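Local coordinates for B-cell lymphoma 3 protein (Homo sapiens, PDB 1K1A) that inhibits nuclear entry of the NF-kappa-B p50 subunit in the cytoplasm and activates transcription of NF-kappa-B target genes in the nucleus, here represented by its ankyrin repeat domain, at residues N125-E130 with L163-L168; G194-V199 with R226-I231. One frame throughout, in Å; residues are numbered along the deposited sequence.

Contact 1: N125-E130 with L163-L168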
loop_
_atom_site.group_PDB
_atom_site.type_symbol
_atom_site.label_atom_id
_atom_site.label_comp_id
_atom_site.label_asym_id
_atom_site.label_seq_id
_atom_site.Cartn_x
_atom_site.Cartn_y
_atom_site.Cartn_z
ATOM N N ASN A 125 3.834 -1.107 -5.367
ATOM C CA ASN A 125 5.277 -1.280 -5.473
ATOM C C ASN A 125 5.734 -2.741 -5.388
ATOM O O ASN A 125 6.696 -3.124 -6.043
ATOM C CB ASN A 125 6.006 -0.399 -4.462
ATOM C CG ASN A 125 5.979 1.071 -4.855
ATOM O OD1 ASN A 125 5.705 1.406 -6.010
ATOM N ND2 ASN A 125 6.258 1.954 -3.898
ATOM N N THR A 126 5.033 -3.559 -4.605
ATOM C CA THR A 126 5.334 -4.984 -4.567
ATOM C C THR A 126 4.712 -5.655 -5.784
ATOM O O THR A 126 5.044 -6.792 -6.109
ATOM C CB THR A 126 4.780 -5.661 -3.298
ATOM O OG1 THR A 126 3.350 -5.733 -3.379
ATOM C CG2 THR A 126 5.052 -4.834 -2.048
ATOM N N GLU A 127 3.791 -4.948 -6.432
ATOM C CA GLU A 127 3.061 -5.473 -7.588
ATOM C C GLU A 127 2.236 -6.711 -7.260
ATOM O O GLU A 127 1.929 -7.519 -8.141
ATOM C CB GLU A 127 4.010 -5.751 -8.747
ATOM C CG GLU A 127 4.834 -4.541 -9.143
ATOM C CD GLU A 127 5.954 -4.894 -10.079
ATOM O OE1 GLU A 127 6.434 -6.047 -10.013
ATOM O OE2 GLU A 127 6.354 -4.024 -10.874
ATOM N N CYS A 128 1.876 -6.860 -5.991
ATOM C CA CYS A 128 1.018 -7.958 -5.575
ATOM C C CYS A 128 -0.420 -7.612 -5.933
ATOM O O CYS A 128 -1.026 -6.717 -5.339
ATOM C CB CYS A 128 1.158 -8.210 -4.075
ATOM S SG CYS A 128 0.100 -9.535 -3.444
ATOM N N GLN A 129 -0.964 -8.316 -6.918
ATOM C CA GLN A 129 -2.299 -8.026 -7.399
ATOM C C GLN A 129 -3.366 -8.270 -6.339
ATOM O O GLN A 129 -4.378 -7.571 -6.298
ATOM C CB GLN A 129 -2.590 -8.838 -8.659
ATOM C CG GLN A 129 -1.587 -8.548 -9.787
ATOM C CD GLN A 129 -1.678 -9.524 -10.933
ATOM O OE1 GLN A 129 -2.724 -10.127 -11.164
ATOM N NE2 GLN A 129 -0.584 -9.672 -11.671
ATOM N N GLU A 130 -3.121 -9.247 -5.473
ATOM C CA GLU A 130 -4.108 -9.642 -4.466
ATOM C C GLU A 130 -4.328 -8.578 -3.381
ATOM O O GLU A 130 -5.463 -8.304 -2.989
ATOM C CB GLU A 130 -3.720 -10.981 -3.836
ATOM C CG GLU A 130 -3.791 -12.171 -4.786
ATOM C CD GLU A 130 -2.718 -12.147 -5.867
ATOM O OE1 GLU A 130 -1.566 -11.762 -5.577
ATOM O OE2 GLU A 130 -3.029 -12.516 -7.015
ATOM N N LEU A 163 2.928 -3.451 -16.449
ATOM C CA LEU A 163 1.695 -3.449 -17.221
ATOM C C LEU A 163 0.525 -4.056 -16.431
ATOM O O LEU A 163 -0.609 -3.621 -16.567
ATOM C CB LEU A 163 1.891 -4.202 -18.536
ATOM C CG LEU A 163 0.686 -4.226 -19.472
ATOM C CD1 LEU A 163 0.238 -2.806 -19.828
ATOM C CD2 LEU A 163 1.010 -5.022 -20.728
ATOM N N SER A 164 0.804 -5.070 -15.623
ATOM C CA SER A 164 -0.244 -5.664 -14.797
ATOM C C SER A 164 -0.863 -4.622 -13.850
ATOM O O SER A 164 -2.087 -4.469 -13.802
ATOM C CB SER A 164 0.301 -6.863 -14.006
ATOM O OG SER A 164 0.636 -7.926 -14.889
ATOM N N MET A 165 -0.024 -3.909 -13.102
ATOM C CA MET A 165 -0.534 -2.906 -12.151
ATOM C C MET A 165 -1.254 -1.761 -12.862
ATOM O O MET A 165 -2.265 -1.254 -12.374
ATOM C CB MET A 165 0.589 -2.347 -11.270
ATOM C CG MET A 165 1.090 -3.291 -10.197
ATOM S SD MET A 165 -0.213 -3.832 -9.033
ATOM C CE MET A 165 -0.538 -5.424 -9.631
ATOM N N VAL A 166 -0.718 -1.347 -14.004
ATOM C CA VAL A 166 -1.339 -0.303 -14.798
ATOM C C VAL A 166 -2.724 -0.745 -15.232
ATOM O O VAL A 166 -3.690 -0.014 -15.069
ATOM C CB VAL A 166 -0.470 0.089 -16.026
ATOM C CG1 VAL A 166 -1.275 0.931 -17.006
ATOM C CG2 VAL A 166 0.798 0.856 -15.563
ATOM N N GLN A 167 -2.831 -1.967 -15.743
ATOM C CA GLN A 167 -4.129 -2.490 -16.154
ATOM C C GLN A 167 -5.100 -2.632 -14.973
ATOM O O GLN A 167 -6.273 -2.283 -15.076
ATOM C CB GLN A 167 -3.963 -3.814 -16.914
ATOM C CG GLN A 167 -3.357 -3.624 -18.321
ATOM C CD GLN A 167 -3.195 -4.923 -19.109
ATOM O OE1 GLN A 167 -3.260 -6.019 -18.546
ATOM N NE2 GLN A 167 -2.960 -4.797 -20.419
ATOM N N LEU A 168 -4.592 -3.108 -13.843
ATOM C CA LEU A 168 -5.414 -3.311 -12.652
ATOM C C LEU A 168 -5.963 -1.992 -12.108
ATOM O O LEU A 168 -7.139 -1.897 -11.768
ATOM C CB LEU A 168 -4.617 -4.062 -11.572
ATOM C CG LEU A 168 -5.387 -4.484 -10.315
ATOM C CD1 LEU A 168 -6.664 -5.259 -10.687
ATOM C CD2 LEU A 168 -4.503 -5.308 -9.382
#
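M165 reaches from helix 163-171 into the bend between helices 119-126 and 129-137, and packs against Q129 and E127. M165 and Q129 bury the most surface. The M165 chain turns at chi2 (-59°), and chi3 (102°) then carries CE round to Q129. There CE lies 3.3 Å from Q129 CG, which is tight. The same methyl is 3.6 Å from the backbone oxygen E127 O. M165 SD passes 3.9 Å from E127 CA, so the thioether chain rests on the backbone of the turn as well as on its side chains. The start of the E127 side chain completes this surface, with CB 4.1 Å from M165 CG.

E127 has positive phi and forms a Schellman motif at the end of helix 119-126. C128 follows at the N-cap of the next helix. T126 OG1 accepts from C128 N at 3.2 Å, which makes an ST turn at the bend.

Q129 extends beyond CG, and its amide NE2 comes 3.8 Å from S164 CB on the exposed side. L168 CD2 packs 3.8 Å from Q129 O. An alanine in place of M165 would probably open a gap between the E127 turn and Q129 CG, leaving Q129 freer to turn.

The contact joins ankyrin repeat 4 to repeat 5. M165 and L168 also touch V132 of helix 129-137, and M165 touches A157 of helix 153-159. N125 OD1, away from this contact, is hydrogen-bonded to N160 ND2, which links the end of helix 119-126 to the loop before helix 163-171.

Contact 2: G194-V199 with R226-I231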
loop_
_atom_site.group_PDB
_atom_site.type_symbol
_atom_site.label_atom_id
_atom_site.label_comp_id
_atom_site.label_asym_id
_atom_site.label_seq_id
_atom_site.Cartn_x
_atom_site.Cartn_y
_atom_site.Cartn_z
ATOM N N GLY A 194 9.695 5.096 -24.004
ATOM C CA GLY A 194 9.362 4.166 -25.067
ATOM C C GLY A 194 8.806 2.843 -24.583
ATOM O O GLY A 194 9.071 1.796 -25.177
ATOM N N LEU A 195 8.049 2.880 -23.490
ATOM C CA LEU A 195 7.398 1.687 -22.968
ATOM C C LEU A 195 6.129 1.435 -23.783
ATOM O O LEU A 195 5.027 1.760 -23.342
ATOM C CB LEU A 195 7.052 1.878 -21.486
ATOM C CG LEU A 195 8.148 1.630 -20.442
ATOM C CD1 LEU A 195 9.531 1.899 -20.995
ATOM C CD2 LEU A 195 7.892 2.448 -19.178
ATOM N N LEU A 196 6.299 0.847 -24.969
ATOM C CA LEU A 196 5.202 0.644 -25.920
ATOM C C LEU A 196 3.889 0.049 -25.372
ATOM O O LEU A 196 2.835 0.611 -25.604
ATOM C CB LEU A 196 5.674 -0.135 -27.155
ATOM C CG LEU A 196 6.881 0.448 -27.908
ATOM C CD1 LEU A 196 7.068 -0.263 -29.227
ATOM C CD2 LEU A 196 6.747 1.959 -28.124
ATOM N N PRO A 197 3.940 -1.098 -24.694
ATOM C CA PRO A 197 2.714 -1.711 -24.161
ATOM C C PRO A 197 1.964 -0.758 -23.234
ATOM O O PRO A 197 0.728 -0.724 -23.252
ATOM C CB PRO A 197 3.236 -2.920 -23.381
ATOM C CG PRO A 197 4.558 -3.230 -24.015
ATOM C CD PRO A 197 5.136 -1.905 -24.392
ATOM N N LEU A 198 2.706 0.020 -22.449
ATOM C CA LEU A 198 2.095 0.981 -21.539
ATOM C C LEU A 198 1.504 2.170 -22.290
ATOM O O LEU A 198 0.439 2.664 -21.936
ATOM C CB LEU A 198 3.097 1.456 -20.480
ATOM C CG LEU A 198 3.168 0.588 -19.211
ATOM C CD1 LEU A 198 3.613 -0.823 -19.540
ATOM C CD2 LEU A 198 4.070 1.212 -18.150
ATOM N N VAL A 199 2.206 2.642 -23.313
ATOM C CA VAL A 199 1.697 3.748 -24.105
ATOM C C VAL A 199 0.362 3.337 -24.720
ATOM O O VAL A 199 -0.619 4.082 -24.658
ATOM C CB VAL A 199 2.694 4.186 -25.210
ATOM C CG1 VAL A 199 2.111 5.331 -26.029
ATOM C CG2 VAL A 199 4.024 4.607 -24.592
ATOM N N ARG A 226 9.601 6.954 -33.329
ATOM C CA ARG A 226 8.497 7.096 -34.267
ATOM C C ARG A 226 7.347 6.120 -33.975
ATOM O O ARG A 226 6.194 6.395 -34.296
ATOM C CB ARG A 226 8.991 6.847 -35.704
ATOM C CG ARG A 226 9.763 8.029 -36.288
ATOM C CD ARG A 226 10.929 8.474 -35.406
ATOM N NE ARG A 226 11.149 9.929 -35.438
ATOM C CZ ARG A 226 11.167 10.704 -34.346
ATOM N NH1 ARG A 226 11.179 10.171 -33.120
ATOM N NH2 ARG A 226 11.178 12.045 -34.384
ATOM N N ARG A 227 7.670 4.980 -33.370
ATOM C CA ARG A 227 6.650 3.995 -33.007
ATOM C C ARG A 227 5.723 4.562 -31.935
ATOM O O ARG A 227 4.525 4.310 -31.944
ATOM C CB ARG A 227 7.314 2.724 -32.467
ATOM C CG ARG A 227 6.349 1.545 -32.355
ATOM C CD ARG A 227 6.185 0.779 -33.666
ATOM N NE ARG A 227 6.304 -0.677 -33.500
ATOM C CZ ARG A 227 5.468 -1.563 -34.057
ATOM N NH1 ARG A 227 4.975 -1.367 -35.284
ATOM N NH2 ARG A 227 5.065 -2.692 -33.456
ATOM N N VAL A 228 6.288 5.326 -31.009
ATOM C CA VAL A 228 5.498 5.962 -29.957
ATOM C C VAL A 228 4.584 7.022 -30.551
ATOM O O VAL A 228 3.391 7.078 -30.242
ATOM C CB VAL A 228 6.393 6.598 -28.879
ATOM C CG1 VAL A 228 5.563 7.469 -27.929
ATOM C CG2 VAL A 228 7.126 5.526 -28.108
ATOM N N ILE A 229 5.143 7.859 -31.421
ATOM C CA ILE A 229 4.363 8.904 -32.069
ATOM C C ILE A 229 3.162 8.290 -32.776
ATOM O O ILE A 229 2.040 8.794 -32.687
ATOM C CB ILE A 229 5.226 9.657 -33.088
ATOM C CG1 ILE A 229 6.612 9.951 -32.508
ATOM C CG2 ILE A 229 4.512 10.919 -33.560
ATOM C CD1 ILE A 229 6.831 11.389 -32.133
ATOM N N ASP A 230 3.412 7.183 -33.470
ATOM C CA ASP A 230 2.373 6.479 -34.217
ATOM C C ASP A 230 1.217 6.073 -33.315
ATOM O O ASP A 230 0.053 6.196 -33.690
ATOM C CB ASP A 230 2.963 5.217 -34.867
ATOM C CG ASP A 230 3.634 5.489 -36.213
ATOM O OD1 ASP A 230 3.583 6.665 -36.730
ATOM O OD2 ASP A 230 4.245 4.540 -36.831
ATOM N N ILE A 231 1.548 5.575 -32.129
ATOM C CA ILE A 231 0.535 5.164 -31.164
ATOM C C ILE A 231 -0.239 6.376 -30.633
ATOM O O ILE A 231 -1.469 6.364 -30.587
ATOM C CB ILE A 231 1.184 4.366 -30.012
ATOM C CG1 ILE A 231 1.753 3.051 -30.552
ATOM C CG2 ILE A 231 0.172 4.099 -28.909
ATOM C CD1 ILE A 231 2.878 2.461 -29.720
#
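L196 and V228 meet methyl to methyl where helix 196-204 of ankyrin repeat 6 packs on helix 226-232 of repeat 7. L196 CD2 is 3.6 Å from V228 CG2, and the two side chains approach obliquely. Chi1 of V228 (170°) sets CG1 anti to the backbone N, and CG2 lies beside that N. From there CG2 also reaches the turn, 4.0 Å from G194 CA. G194 has positive phi and forms the Schellman motif that ends helix 186-193.

One turn further along, V199 CG1 packs 3.7 Å from I231 CG2. L196 CD2 is more distant from I231 CD1, at 4.2 Å, and V199 CG1 is 4.5 Å from V228 CG1. V199 and V228 are the buried pair of this interface. Both also touch helix 186-193, V199 at A190 and V228 at S191.

The R227 side buries less surface and is exposed. Its aliphatic CG lies 3.7 Å from L196 CD1, and the two side chains cross at about a right angle. The same methyl also sits at the edge of the guanidinium, near its plane. R227 NH2 comes close to R200 NH2, so the two like charges probably repel mildly on this exposed side.

The two segments share neither hydrogen bonds nor salt bridges. Cohesion therefore rests on the fit of branched aliphatic side chains, with R227 adding one methylene, CG, to that surface.

Contact 1 precedes contact 2 in the sequence, and both lie on one side of the middle of the chain. Their centres are about 20 Å apart. Contact 1 joins repeats 4 and 5, and contact 2 joins repeats 6 and 7. They meet where helix 163-171 packs on helix 196-204, with L163 CB 3.9 Å from L198 CD1. Helices 129-137, 163-171, 196-204 and 226-232 thus form one continuous row. Each contact includes a tight turn of the same kind between two helices. The stacking of successive helices, neighbour on neighbour, makes one elongated ankyrin repeat domain, and contact 2 lies towards its C-terminal end.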